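Local coordinates for protein deseasin MCP-01 (Pseudoalteromonas sp., PDB 3VV3) that hydrolyses peptide bonds as a subtilisin-family serine protease able to degrade collagen, at residues 210-213 against 214-217. Residues are numbered along the deposited sequence; the frame is centred on the assembly and turned at random.
Sequences NPHY and PSNY
N216 folds its side chain back over the P211–H212 backbone across a tight reversal of the chain, in which the cis peptide Y213–P214 leads directly into a type I β turn from P214 to Y217. The reversal belongs to the loop joining parallel strands 195-199 and 222-228 of the subtilisin-like α/β fold. From the base of N216 outward, CB lies 3.0 Å from H212 O and at the same time over one face of the Y213 ring in a CH-π contact, 4.2 Å from the centroid. CG passes H212 N and H212 O at about equal distance. OD1 accepts the amide hydrogen of H212 in a nearly straight bond of 3.1 Å between H212 N and N216 OD1, although the donor stands well above the carbonyl plane. ND2 rests against CA and CB of P211 and is hydrogen-bonded to the carbonyl oxygen of N207. The backbone completes the grip, N216 N donating to H212 O at 2.7 Å. Replacing this asparagine by alanine would probably spare the backbone bond but leave H212 N and the carbonyl of N207 without their side-chain partner, so that the 207–212 part of the loop is less firmly tied to the turn.

Y213 also turns an edge to the face of Y217, the planes 55° apart, with Y213 CD1 over the centre of the Y217 ring. The far end of Y217 is fixed by a hydrogen bond from S179 N to its OH, and its ring packs on helix 180-191. A water joins Y213 OH to N216 O. On H212, CG lies anti to the backbone N (chi1 168°), which carries the imidazole alongside S215; there ND1 donates to S215 OG at 2.8 Å, the hydroxyl oxygen lying 8° out of the ring plane.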
loop_
_atom_site.group_PDB
_atom_site.type_symbol
_atom_site.label_atom_id
_atom_site.label_comp_id
_atom_site.label_asym_id
_atom_site.label_seq_id
_atom_site.Cartn_x
_atom_site.Cartn_y
_atom_site.Cartn_z
ATOM N N ASN A 210 -10.690 16.749 -6.828
ATOM C CA ASN A 210 -10.427 16.167 -5.522
ATOM C C ASN A 210 -8.935 16.253 -5.231
ATOM O O ASN A 210 -8.216 15.281 -5.433
ATOM C CB ASN A 210 -10.850 14.693 -5.516
ATOM C CG ASN A 210 -12.278 14.489 -6.005
ATOM O OD1 ASN A 210 -13.227 14.659 -5.244
ATOM N ND2 ASN A 210 -12.434 14.123 -7.278
ATOM N N PRO A 211 -8.460 17.425 -4.776
ATOM C CA PRO A 211 -7.018 17.636 -4.598
ATOM C C PRO A 211 -6.354 16.627 -3.659
ATOM O O PRO A 211 -6.926 16.226 -2.648
ATOM C CB PRO A 211 -6.942 19.050 -4.012
ATOM C CG PRO A 211 -8.174 19.722 -4.531
ATOM C CD PRO A 211 -9.230 18.654 -4.513
ATOM N N HIS A 212 -5.139 16.240 -4.026
ATOM C CA HIS A 212 -4.332 15.268 -3.307
ATOM C C HIS A 212 -2.985 15.934 -3.108
ATOM O O HIS A 212 -2.445 16.518 -4.045
ATOM C CB HIS A 212 -4.184 14.013 -4.174
ATOM C CG HIS A 212 -3.155 13.035 -3.691
ATOM N ND1 HIS A 212 -1.847 13.050 -4.131
ATOM C CD2 HIS A 212 -3.256 11.975 -2.852
ATOM C CE1 HIS A 212 -1.181 12.061 -3.560
ATOM N NE2 HIS A 212 -2.014 11.389 -2.783
ATOM N N TYR A 213 -2.446 15.866 -1.891
ATOM C CA TYR A 213 -1.166 16.512 -1.588
ATOM C C TYR A 213 -0.094 15.486 -1.243
ATOM O O TYR A 213 -0.392 14.472 -0.618
ATOM C CB TYR A 213 -1.356 17.555 -0.467
ATOM C CG TYR A 213 -2.238 18.675 -0.950
ATOM C CD1 TYR A 213 -1.711 19.701 -1.729
ATOM C CD2 TYR A 213 -3.601 18.677 -0.698
ATOM C CE1 TYR A 213 -2.506 20.711 -2.211
ATOM C CE2 TYR A 213 -4.412 19.691 -1.181
ATOM C CZ TYR A 213 -3.854 20.705 -1.940
ATOM O OH TYR A 213 -4.634 21.731 -2.437
ATOM N N PRO A 214 1.169 15.754 -1.625
ATOM C CA PRO A 214 1.659 17.003 -2.228
ATOM C C PRO A 214 1.523 17.137 -3.749
ATOM O O PRO A 214 1.952 18.159 -4.281
ATOM C CB PRO A 214 3.152 17.003 -1.862
ATOM C CG PRO A 214 3.502 15.530 -1.795
ATOM C CD PRO A 214 2.273 14.880 -1.187
ATOM N N SER A 215 0.952 16.162 -4.444
ATOM C CA SER A 215 0.953 16.251 -5.910
ATOM C C SER A 215 0.174 17.458 -6.450
ATOM O O SER A 215 0.519 17.982 -7.506
ATOM C CB SER A 215 0.481 14.951 -6.564
ATOM O OG SER A 215 -0.825 14.631 -6.157
ATOM N N ASN A 216 -0.848 17.914 -5.726
ATOM C CA ASN A 216 -1.626 19.076 -6.169
ATOM C C ASN A 216 -0.985 20.443 -5.890
ATOM O O ASN A 216 -1.524 21.467 -6.319
ATOM C CB ASN A 216 -3.065 19.053 -5.614
ATOM C CG ASN A 216 -4.050 18.343 -6.535
ATOM O OD1 ASN A 216 -3.980 17.131 -6.723
ATOM N ND2 ASN A 216 -4.980 19.104 -7.113
ATOM N N TYR A 217 0.142 20.487 -5.178
ATOM C CA TYR A 217 0.804 21.779 -4.983
ATOM C C TYR A 217 1.113 22.367 -6.353
ATOM O O TYR A 217 1.583 21.656 -7.237
ATOM C CB TYR A 217 2.074 21.663 -4.135
ATOM C CG TYR A 217 1.754 21.523 -2.669
ATOM C CD1 TYR A 217 1.085 22.543 -1.991
ATOM C CD2 TYR A 217 2.097 20.375 -1.964
ATOM C CE1 TYR A 217 0.763 22.420 -0.651
ATOM C CE2 TYR A 217 1.785 20.241 -0.622
ATOM C CZ TYR A 217 1.117 21.272 0.031
ATOM O OH TYR A 217 0.795 21.149 1.362
HETATM O O HOH W 1 -3.212 23.240 -4.555
#